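Local coordinates for protein Uly1 (PDB 7DRQ) that is an ulvan lyase of polysaccharide lyase family 24 from a marine bacterium, probably cleaving the algal polysaccharide ulvan on a calcium-binding beta-propeller, at residues P204-S209 against L214-R219; N231-L234 against K239-H242; Q401-G406 against Y410-E415; G447-H452 against L456-L461. All blocks are in the same frame, centred on the assembly; numbering follows the deposited sequence.

Contact 1: residues P204-S209 against L214-R219; sequences PTFFTS and LFLHMR
Phe-207 and Phe-215 sit across the two strands as a hydrogen-bonded antiparallel pair. Their ring planes are only 12° apart but offset, so the rings barely overlap. What covers the face of Phe-207 is instead CB of Phe-215, 3.6 Å from the ring centroid of Phe-207. Phe-207 reaches it because its CG sits between the backbone N and the carbonyl carbon (chi1 51°), which tips the ring over the partner strand. His-217 stands at the edge of the same ring, with ND1 near the ring plane. With an alanine here in place of Phe-207, CB of Phe-215 and the imidazole of His-217 would probably lose the packing surface they share.

His-217 lies alongside Thr-205, both side chains pointing the same way. Its CE1 is 3.3 Å from CB of Thr-205. Its ND1 gives a bent hydrogen bond of 3.0 Å to Thr-205 O. The backbone N of His-217 reaches the same oxygen from the opposite face of the carbonyl plane, so two donors grip it.

On the other face of the sheet, Phe-206 and Leu-216 cross at a slant. CD1 of Leu-216 sits over one face of the Phe-206 ring, 4.0 Å from its centroid. CD1 of Leu-214 fills in beside CG2 of Thr-208 at 3.6 Å. This face packs on Ala-112, Ala-114 and Leu-125 of other strands. The regular pairing is that of a beta hairpin, here the first two strands of a four-stranded antiparallel sheet, consistent with a beta-propeller blade.

Contact 2: residues N231-L234 against K239-H242; sequences NKYL and KWSH
Asn-231 opens the contact with its CB, which lies 3.4 Å from Ser-241 O. Lys-232 follows and is held by its backbone. Its N donates to OG of Ser-241 (2.9 Å), and its O accepts a nearly straight bond from Ser-241 N (2.8 Å). A serine side chain thus does the work of a main-chain carbonyl at this point. OG of Ser-241 sits between the backbone N and the carbonyl carbon (chi1 64°), which aims it at the amide of Lys-232.

Tyr-233 carries the main packing. Its CB sits squarely over the six-membered ring of Trp-240, 3.5 Å from the centroid and 3° off the normal. The two side chains cross at about a right angle, and the ring planes meet obliquely, with CD1 of Tyr-233 3.4 Å from NE1 of Trp-240. Leu-234 ends the segment: its N donates to Lys-239 O at 2.7 Å, while the return bond from Lys-239 N is weak.

The polar ends point elsewhere. Tyr-233 OH bonds to Asp-119, and Trp-240 NE1 to Tyr-150 OH. The pair forms the hairpin of strands 225-234 and 239-245. Strand 239-245 is outermost in its sheet, and Trp-240 reaches back onto Leu-214 and Leu-216 of strand 214-220.

Contact 3: residues Q401-G406 against Y410-E415; sequences QLYTAG and YIIGLE
Tyr-410 meets the opposite strand with the edge of its ring: Ala-405 N lies near the ring plane, 3.6 Å from CE2 of Tyr-410. The Tyr-403 ring is met obliquely by CD1 of Ile-412, which comes within 3.6 Å of CD2 of Tyr-403, and water 2 lies at its edge. The motif is a beta hairpin, formed by strands 403-405 and 408-415 at one side of a four-stranded antiparallel sheet. Tyr-403 and Tyr-410 are its hydrogen-bonded pair, joined by bonds from each backbone N to the other's O.

Ile-412 and Tyr-403 cross at about a right angle. CG of Tyr-403 is anti to its carbonyl carbon (chi1 -52°), which carries the phenol along toward Ile-412. A serine at Tyr-403 would probably take away the support of Ile-412 CD1 and leave water 2 without its phenol partner. Outside the pair, Tyr-403 and Ile-412 both pack on Val-449 and Ile-451.

Beyond the two direct bonds the strands splay apart, and water takes over. Water 1 donates to Gln-401 O at 2.7 Å and accepts from Ile-412 N. Water 2 donates to Ile-412 O at 2.8 Å and lies 2.7 Å from OH of Tyr-403.

Contact 4: residues G447-H452 against L456-L461; sequences GIVHIH and LYYYLL
Val-449 puts its two methyls to separate uses: CG1, anti to the backbone N (chi1 168°), meets CD1 of Leu-456 at 3.6 Å, and CG2 meets CE1 of Tyr-458 at 3.7 Å. CD1 of Leu-456 reaches between Val-449 and Ile-451. On the other face of the sheet, CG1 of Ile-448 takes the position between the backbone N and the carbonyl carbon. This lays it alongside Tyr-459, 3.7 Å from CB of Tyr-459.

The rings of Tyr-457 and Tyr-458 turn their edges to the partner backbone. Ile-448 O lies in the plane of the Tyr-458 ring, and His-450 O and His-452 O lie in that of Tyr-457. Gly-447 has no side chain, and this lets CE1 of Tyr-458 come to 3.6 Å from its CA; a CB there would clash with that ring. Both of these phenols end on a water shared with the other strand. Water 3 donates to Gly-447 O and lies 2.7 Å from Tyr-458 OH. Water 4 does the same between His-452 O and Tyr-457 OH. Tyr-459 OH instead bonds to Thr-63 O.

Four backbone hydrogen bonds complete a regular antiparallel hairpin. Its sheet also takes in strand 3-15 from the start of the chain, consistent with the closing blade of a beta-propeller.

All four contacts are hairpins closed in series along the chain; none crosses or encloses another. Contact 1, with four residues between its segments, joins the first two strands of its sheet. Contact 2 closes the next hairpin but one, on strands three and four of that sheet. The two touch because strands 214-220 and 225-234 are neighbours, joined by probable hydrogen bonds such as Leu-214 O to Tyr-233 N. Later, contact 3 opens another four-stranded sheet, and contact 4 lies in the sheet uniting the chain's two ends, each with three residues between its segments. The two sheets touch through side chains, Tyr-403 packing on Val-449. Contacts 2 and 3 are about 31 Å apart between centres.

Contact 1: residues P204-S209 against L214-R219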
# COMPACT_ATOMS: atom_id res chain seq x y z
N PRO A 204 -5.93 -0.04 -2.00
CA PRO A 204 -6.39 -1.08 -1.06
C PRO A 204 -5.23 -1.62 -0.23
O PRO A 204 -4.21 -2.04 -0.79
CB PRO A 204 -6.99 -2.15 -1.97
CG PRO A 204 -6.18 -2.01 -3.26
CD PRO A 204 -5.90 -0.52 -3.40
N THR A 205 -5.37 -1.57 1.09
CA THR A 205 -4.36 -2.08 2.01
C THR A 205 -5.07 -2.77 3.17
O THR A 205 -5.77 -2.11 3.94
CB THR A 205 -3.45 -0.96 2.54
OG1 THR A 205 -2.81 -0.32 1.43
CG2 THR A 205 -2.37 -1.54 3.46
N PHE A 206 -4.88 -4.08 3.28
CA PHE A 206 -5.44 -4.87 4.37
C PHE A 206 -4.49 -4.89 5.57
O PHE A 206 -3.27 -4.76 5.43
CB PHE A 206 -5.70 -6.31 3.94
CG PHE A 206 -6.67 -6.48 2.80
CD1 PHE A 206 -8.04 -6.55 3.04
CD2 PHE A 206 -6.21 -6.66 1.50
CE1 PHE A 206 -8.93 -6.76 1.99
CE2 PHE A 206 -7.08 -6.87 0.45
CZ PHE A 206 -8.46 -6.92 0.70
N PHE A 207 -5.06 -5.11 6.75
CA PHE A 207 -4.26 -5.42 7.93
C PHE A 207 -5.06 -6.35 8.83
O PHE A 207 -6.29 -6.43 8.73
CB PHE A 207 -3.83 -4.15 8.69
CG PHE A 207 -4.95 -3.19 9.00
CD1 PHE A 207 -5.36 -2.24 8.07
CD2 PHE A 207 -5.58 -3.21 10.25
CE1 PHE A 207 -6.37 -1.34 8.36
CE2 PHE A 207 -6.59 -2.31 10.55
CZ PHE A 207 -7.00 -1.38 9.61
N THR A 208 -4.35 -7.06 9.70
CA THR A 208 -4.95 -8.06 10.58
C THR A 208 -4.54 -7.80 12.02
O THR A 208 -3.46 -7.29 12.30
CB THR A 208 -4.53 -9.49 10.20
OG1 THR A 208 -3.10 -9.59 10.15
CG2 THR A 208 -5.07 -9.85 8.83
N SER A 209 -5.42 -8.18 12.94
CA SER A 209 -5.15 -8.03 14.36
C SER A 209 -4.56 -9.31 14.95
O SER A 209 -4.49 -10.36 14.30
CB SER A 209 -6.42 -7.65 15.10
OG SER A 209 -7.26 -8.79 15.21
N LEU A 214 -9.72 -9.21 10.39
CA LEU A 214 -9.20 -8.71 9.12
C LEU A 214 -9.87 -7.39 8.81
O LEU A 214 -11.10 -7.26 8.92
CB LEU A 214 -9.45 -9.71 7.99
CG LEU A 214 -9.13 -9.24 6.58
CD1 LEU A 214 -7.65 -8.90 6.44
CD2 LEU A 214 -9.53 -10.31 5.57
N PHE A 215 -9.07 -6.40 8.42
CA PHE A 215 -9.56 -5.06 8.13
C PHE A 215 -9.03 -4.60 6.79
O PHE A 215 -8.03 -5.12 6.27
CB PHE A 215 -9.13 -4.04 9.19
CG PHE A 215 -9.53 -4.39 10.59
CD1 PHE A 215 -8.74 -5.22 11.37
CD2 PHE A 215 -10.68 -3.85 11.15
CE1 PHE A 215 -9.10 -5.54 12.68
CE2 PHE A 215 -11.04 -4.15 12.45
CZ PHE A 215 -10.26 -5.00 13.21
N LEU A 216 -9.67 -3.57 6.24
CA LEU A 216 -9.22 -2.96 4.99
C LEU A 216 -9.33 -1.45 5.11
O LEU A 216 -10.28 -0.96 5.72
CB LEU A 216 -10.06 -3.44 3.81
CG LEU A 216 -9.90 -2.55 2.58
CD1 LEU A 216 -8.59 -2.90 1.79
CD2 LEU A 216 -11.12 -2.59 1.71
N HIS A 217 -8.36 -0.72 4.58
CA HIS A 217 -8.55 0.72 4.41
C HIS A 217 -8.19 1.15 3.00
O HIS A 217 -7.36 0.53 2.33
CB HIS A 217 -7.80 1.56 5.47
CG HIS A 217 -6.31 1.67 5.27
ND1 HIS A 217 -5.48 0.57 5.26
CD2 HIS A 217 -5.51 2.75 5.16
CE1 HIS A 217 -4.23 0.97 5.11
NE2 HIS A 217 -4.22 2.29 5.05
N MSE A 218 -8.85 2.21 2.55
CA MSE A 218 -8.64 2.80 1.24
C MSE A 218 -8.77 4.31 1.37
O MSE A 218 -9.30 4.82 2.36
CB MSE A 218 -9.62 2.26 0.19
CG MSE A 218 -9.55 0.74 -0.01
SE MSE A 218 -10.61 0.13 -1.53
CE MSE A 218 -9.48 0.82 -2.95
N ARG A 219 -8.30 5.02 0.36
CA ARG A 219 -8.47 6.46 0.29
C ARG A 219 -9.66 6.75 -0.61
O ARG A 219 -9.82 6.12 -1.65
CB ARG A 219 -7.22 7.15 -0.26
CG ARG A 219 -6.03 7.05 0.67
CD ARG A 219 -4.85 7.84 0.14
NE ARG A 219 -3.59 7.35 0.71
CZ ARG A 219 -2.39 7.74 0.32
NH1 ARG A 219 -2.26 8.65 -0.64
NH2 ARG A 219 -1.31 7.23 0.90

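Contact 2: residues N231-L234 against K239-H242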
# COMPACT_ATOMS: atom_id res chain seq x y z
N ASN A 231 -12.91 -0.67 6.99
CA ASN A 231 -13.99 -1.55 7.38
C ASN A 231 -13.39 -2.83 7.96
O ASN A 231 -12.16 -2.97 8.06
CB ASN A 231 -14.93 -1.86 6.20
CG ASN A 231 -14.21 -2.49 5.02
OD1 ASN A 231 -13.03 -2.84 5.11
ND2 ASN A 231 -14.92 -2.65 3.91
N LYS A 232 -14.26 -3.74 8.36
CA LYS A 232 -13.86 -4.98 9.02
C LYS A 232 -14.57 -6.14 8.34
O LYS A 232 -15.73 -6.03 7.93
CB LYS A 232 -14.18 -4.94 10.52
CG LYS A 232 -13.96 -6.28 11.23
CD LYS A 232 -14.08 -6.18 12.75
CE LYS A 232 -15.52 -6.00 13.19
NZ LYS A 232 -15.61 -5.92 14.68
N TYR A 233 -13.85 -7.25 8.22
CA TYR A 233 -14.44 -8.46 7.67
C TYR A 233 -15.25 -9.17 8.75
O TYR A 233 -14.76 -9.40 9.86
CB TYR A 233 -13.35 -9.38 7.13
CG TYR A 233 -13.91 -10.65 6.57
CD1 TYR A 233 -14.88 -10.62 5.57
CD2 TYR A 233 -13.52 -11.89 7.08
CE1 TYR A 233 -15.42 -11.77 5.07
CE2 TYR A 233 -14.06 -13.06 6.59
CZ TYR A 233 -15.01 -12.99 5.58
OH TYR A 233 -15.56 -14.15 5.09
N LEU A 234 -16.50 -9.48 8.44
CA LEU A 234 -17.39 -10.16 9.38
C LEU A 234 -17.43 -11.63 8.97
O LEU A 234 -18.27 -12.04 8.16
CB LEU A 234 -18.77 -9.51 9.38
CG LEU A 234 -18.76 -7.99 9.56
CD1 LEU A 234 -20.18 -7.43 9.45
CD2 LEU A 234 -18.13 -7.61 10.91
N LYS A 239 -19.14 -11.34 4.85
CA LYS A 239 -19.16 -10.04 4.20
C LYS A 239 -18.43 -9.05 5.10
O LYS A 239 -17.94 -9.40 6.18
CB LYS A 239 -20.60 -9.59 3.92
CG LYS A 239 -21.43 -9.37 5.16
CD LYS A 239 -22.89 -9.12 4.78
CE LYS A 239 -23.67 -8.56 5.95
NZ LYS A 239 -25.11 -8.41 5.58
N TRP A 240 -18.38 -7.80 4.65
CA TRP A 240 -17.66 -6.74 5.34
C TRP A 240 -18.64 -5.71 5.89
O TRP A 240 -19.75 -5.55 5.40
CB TRP A 240 -16.69 -6.05 4.40
CG TRP A 240 -15.61 -6.96 3.90
CD1 TRP A 240 -15.76 -7.99 3.00
CD2 TRP A 240 -14.23 -6.94 4.27
NE1 TRP A 240 -14.54 -8.60 2.80
CE2 TRP A 240 -13.60 -7.98 3.56
CE3 TRP A 240 -13.48 -6.14 5.13
CZ2 TRP A 240 -12.23 -8.24 3.68
CZ3 TRP A 240 -12.11 -6.40 5.25
CH2 TRP A 240 -11.50 -7.44 4.54
N SER A 241 -18.20 -5.03 6.94
CA SER A 241 -18.94 -3.91 7.48
C SER A 241 -18.91 -2.72 6.51
O SER A 241 -18.12 -2.68 5.55
CB SER A 241 -18.38 -3.51 8.84
OG SER A 241 -17.04 -3.05 8.70
N HIS A 242 -19.79 -1.75 6.77
CA HIS A 242 -19.80 -0.51 6.02
C HIS A 242 -18.52 0.27 6.28
O HIS A 242 -18.04 0.34 7.41
CB HIS A 242 -21.02 0.33 6.44
CG HIS A 242 -21.30 1.50 5.55
ND1 HIS A 242 -20.44 2.57 5.42
CD2 HIS A 242 -22.39 1.80 4.80
CE1 HIS A 242 -20.97 3.46 4.59
NE2 HIS A 242 -22.16 3.02 4.22

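Contact 3: residues Q401-G406 against Y410-E415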
# COMPACT_ATOMS: atom_id res chain seq x y z
N GLN A 401 10.96 3.67 4.19
CA GLN A 401 10.01 2.86 4.94
C GLN A 401 10.66 2.37 6.23
O GLN A 401 11.88 2.27 6.32
CB GLN A 401 9.49 1.69 4.08
CG GLN A 401 8.38 2.16 3.14
CD GLN A 401 7.74 1.06 2.32
OE1 GLN A 401 6.91 0.30 2.81
NE2 GLN A 401 8.12 0.99 1.05
N LEU A 402 9.82 2.10 7.23
CA LEU A 402 10.27 1.54 8.50
C LEU A 402 9.48 0.28 8.81
O LEU A 402 8.28 0.21 8.52
CB LEU A 402 10.10 2.53 9.67
CG LEU A 402 11.20 3.49 10.12
CD1 LEU A 402 10.80 4.06 11.49
CD2 LEU A 402 12.58 2.83 10.17
N TYR A 403 10.14 -0.70 9.41
CA TYR A 403 9.53 -1.96 9.79
C TYR A 403 9.85 -2.25 11.25
O TYR A 403 10.71 -1.60 11.86
CB TYR A 403 10.04 -3.09 8.88
CG TYR A 403 9.88 -2.73 7.43
CD1 TYR A 403 8.66 -2.89 6.78
CD2 TYR A 403 10.95 -2.20 6.70
CE1 TYR A 403 8.50 -2.55 5.46
CE2 TYR A 403 10.79 -1.86 5.37
CZ TYR A 403 9.57 -2.03 4.76
OH TYR A 403 9.40 -1.71 3.43
N THR A 404 9.17 -3.25 11.82
CA THR A 404 9.44 -3.58 13.21
C THR A 404 9.23 -5.06 13.46
O THR A 404 8.40 -5.71 12.83
CB THR A 404 8.58 -2.74 14.18
OG1 THR A 404 9.10 -2.87 15.51
CG2 THR A 404 7.09 -3.18 14.16
N ALA A 405 10.03 -5.59 14.39
CA ALA A 405 9.88 -6.95 14.88
C ALA A 405 10.62 -7.03 16.19
O ALA A 405 11.69 -6.44 16.34
CB ALA A 405 10.41 -8.00 13.89
N GLY A 406 10.03 -7.73 17.16
CA GLY A 406 10.65 -7.80 18.47
C GLY A 406 10.85 -6.41 19.03
O GLY A 406 10.02 -5.51 18.84
N TYR A 410 13.54 -1.54 11.76
CA TYR A 410 14.41 -1.94 10.66
C TYR A 410 14.24 -1.02 9.47
O TYR A 410 13.12 -0.59 9.15
CB TYR A 410 14.12 -3.37 10.19
CG TYR A 410 14.30 -4.40 11.25
CD1 TYR A 410 15.53 -5.02 11.45
CD2 TYR A 410 13.23 -4.79 12.06
CE1 TYR A 410 15.70 -5.99 12.42
CE2 TYR A 410 13.40 -5.75 13.04
CZ TYR A 410 14.63 -6.34 13.21
OH TYR A 410 14.80 -7.30 14.18
N ILE A 411 15.37 -0.73 8.80
CA ILE A 411 15.40 -0.23 7.44
C ILE A 411 15.78 -1.41 6.55
O ILE A 411 16.75 -2.12 6.85
CB ILE A 411 16.40 0.93 7.28
CG1 ILE A 411 15.94 2.16 8.07
CG2 ILE A 411 16.61 1.28 5.81
CD1 ILE A 411 17.08 3.11 8.38
N ILE A 412 15.02 -1.64 5.49
CA ILE A 412 15.24 -2.78 4.60
C ILE A 412 15.22 -2.25 3.18
O ILE A 412 14.28 -1.55 2.79
CB ILE A 412 14.18 -3.87 4.80
CG1 ILE A 412 14.22 -4.41 6.24
CG2 ILE A 412 14.36 -5.00 3.77
CD1 ILE A 412 12.96 -5.16 6.65
N GLY A 413 16.24 -2.58 2.40
CA GLY A 413 16.32 -2.01 1.09
C GLY A 413 17.30 -2.73 0.21
O GLY A 413 17.77 -3.82 0.54
N LEU A 414 17.60 -2.11 -0.92
CA LEU A 414 18.54 -2.64 -1.89
C LEU A 414 19.71 -1.68 -1.99
O LEU A 414 19.51 -0.48 -2.17
CB LEU A 414 17.87 -2.82 -3.26
CG LEU A 414 16.63 -3.72 -3.21
CD1 LEU A 414 15.84 -3.71 -4.52
CD2 LEU A 414 17.04 -5.15 -2.85
N GLU A 415 20.92 -2.21 -1.87
CA GLU A 415 22.13 -1.44 -2.07
C GLU A 415 22.95 -2.14 -3.14
O GLU A 415 23.30 -3.31 -2.98
CB GLU A 415 22.92 -1.31 -0.76
CG GLU A 415 24.12 -0.38 -0.85
CD GLU A 415 24.67 -0.05 0.52
OE1 GLU A 415 24.10 0.84 1.19
OE2 GLU A 415 25.65 -0.70 0.93
O HOH W 1 13.23 0.63 4.71
O HOH W 2 11.64 -0.76 2.28

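Contact 4: residues G447-H452 against L456-L461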
# COMPACT_ATOMS: atom_id res chain seq x y z
N GLY A 447 11.74 -3.97 -4.47
CA GLY A 447 11.22 -5.00 -3.59
C GLY A 447 10.14 -4.43 -2.69
O GLY A 447 10.12 -3.24 -2.40
N ILE A 448 9.21 -5.30 -2.29
CA ILE A 448 8.28 -4.95 -1.22
C ILE A 448 8.45 -5.93 -0.07
O ILE A 448 8.73 -7.12 -0.25
CB ILE A 448 6.80 -4.91 -1.67
CG1 ILE A 448 6.33 -6.26 -2.18
CG2 ILE A 448 6.57 -3.79 -2.71
CD1 ILE A 448 4.84 -6.25 -2.60
N VAL A 449 8.27 -5.39 1.14
CA VAL A 449 8.60 -6.07 2.39
C VAL A 449 7.32 -6.48 3.10
O VAL A 449 6.37 -5.70 3.18
CB VAL A 449 9.43 -5.13 3.29
CG1 VAL A 449 9.53 -5.68 4.70
CG2 VAL A 449 10.80 -4.88 2.67
N HIS A 450 7.30 -7.71 3.63
CA HIS A 450 6.27 -8.15 4.56
C HIS A 450 6.96 -8.85 5.73
O HIS A 450 7.69 -9.82 5.53
CB HIS A 450 5.28 -9.10 3.88
CG HIS A 450 4.18 -9.58 4.78
ND1 HIS A 450 3.12 -8.78 5.15
CD2 HIS A 450 3.98 -10.78 5.39
CE1 HIS A 450 2.32 -9.46 5.95
NE2 HIS A 450 2.81 -10.67 6.10
N ILE A 451 6.74 -8.34 6.95
CA ILE A 451 7.29 -8.94 8.16
C ILE A 451 6.22 -9.84 8.77
O ILE A 451 5.08 -9.40 8.97
CB ILE A 451 7.74 -7.86 9.16
CG1 ILE A 451 8.69 -6.85 8.50
CG2 ILE A 451 8.37 -8.51 10.40
CD1 ILE A 451 9.93 -7.48 7.91
N HIS A 452 6.58 -11.08 9.08
CA HIS A 452 5.60 -12.00 9.65
C HIS A 452 6.32 -13.02 10.51
O HIS A 452 7.21 -13.72 10.02
CB HIS A 452 4.79 -12.68 8.54
CG HIS A 452 3.87 -13.75 9.03
ND1 HIS A 452 2.59 -13.48 9.46
CD2 HIS A 452 4.04 -15.09 9.17
CE1 HIS A 452 2.01 -14.61 9.83
NE2 HIS A 452 2.87 -15.60 9.67
N LEU A 456 11.44 -11.88 7.49
CA LEU A 456 11.28 -10.90 6.42
C LEU A 456 10.98 -11.66 5.12
O LEU A 456 11.76 -12.52 4.71
CB LEU A 456 12.55 -10.05 6.27
CG LEU A 456 12.90 -9.42 4.91
CD1 LEU A 456 11.83 -8.44 4.49
CD2 LEU A 456 14.27 -8.72 4.92
N TYR A 457 9.83 -11.37 4.53
CA TYR A 457 9.43 -11.91 3.24
C TYR A 457 9.64 -10.79 2.23
O TYR A 457 8.92 -9.79 2.25
CB TYR A 457 7.97 -12.38 3.28
CG TYR A 457 7.80 -13.57 4.20
CD1 TYR A 457 7.75 -13.40 5.58
CD2 TYR A 457 7.73 -14.87 3.69
CE1 TYR A 457 7.62 -14.49 6.43
CE2 TYR A 457 7.62 -15.97 4.54
CZ TYR A 457 7.56 -15.77 5.91
OH TYR A 457 7.44 -16.86 6.75
N TYR A 458 10.66 -10.94 1.39
CA TYR A 458 11.07 -9.89 0.46
C TYR A 458 10.65 -10.32 -0.94
O TYR A 458 11.17 -11.30 -1.47
CB TYR A 458 12.58 -9.65 0.54
CG TYR A 458 13.01 -8.23 0.26
CD1 TYR A 458 12.11 -7.27 -0.16
CD2 TYR A 458 14.36 -7.87 0.40
CE1 TYR A 458 12.52 -5.97 -0.40
CE2 TYR A 458 14.78 -6.58 0.16
CZ TYR A 458 13.87 -5.64 -0.25
OH TYR A 458 14.33 -4.36 -0.48
N TYR A 459 9.74 -9.57 -1.52
CA TYR A 459 9.14 -9.88 -2.82
C TYR A 459 9.81 -8.95 -3.82
O TYR A 459 9.64 -7.72 -3.74
CB TYR A 459 7.62 -9.67 -2.72
CG TYR A 459 6.76 -10.08 -3.90
CD1 TYR A 459 7.27 -10.78 -4.98
CD2 TYR A 459 5.41 -9.74 -3.91
CE1 TYR A 459 6.44 -11.13 -6.06
CE2 TYR A 459 4.59 -10.08 -4.96
CZ TYR A 459 5.10 -10.77 -6.04
OH TYR A 459 4.24 -11.09 -7.06
N LEU A 460 10.59 -9.51 -4.73
CA LEU A 460 11.63 -8.76 -5.42
C LEU A 460 11.53 -8.86 -6.93
O LEU A 460 11.24 -9.93 -7.46
CB LEU A 460 13.01 -9.28 -4.98
CG LEU A 460 13.38 -9.02 -3.53
CD1 LEU A 460 14.37 -10.06 -3.03
CD2 LEU A 460 13.95 -7.60 -3.36
N LEU A 461 11.79 -7.75 -7.62
CA LEU A 461 11.92 -7.71 -9.08
C LEU A 461 13.41 -7.79 -9.44
O LEU A 461 14.21 -6.96 -9.00
CB LEU A 461 11.32 -6.42 -9.64
CG LEU A 461 11.53 -6.13 -11.13
CD1 LEU A 461 10.78 -7.11 -11.98
CD2 LEU A 461 11.07 -4.71 -11.45
O HOH W 3 12.52 -2.32 -0.81
O HOH W 4 7.46 -16.44 9.34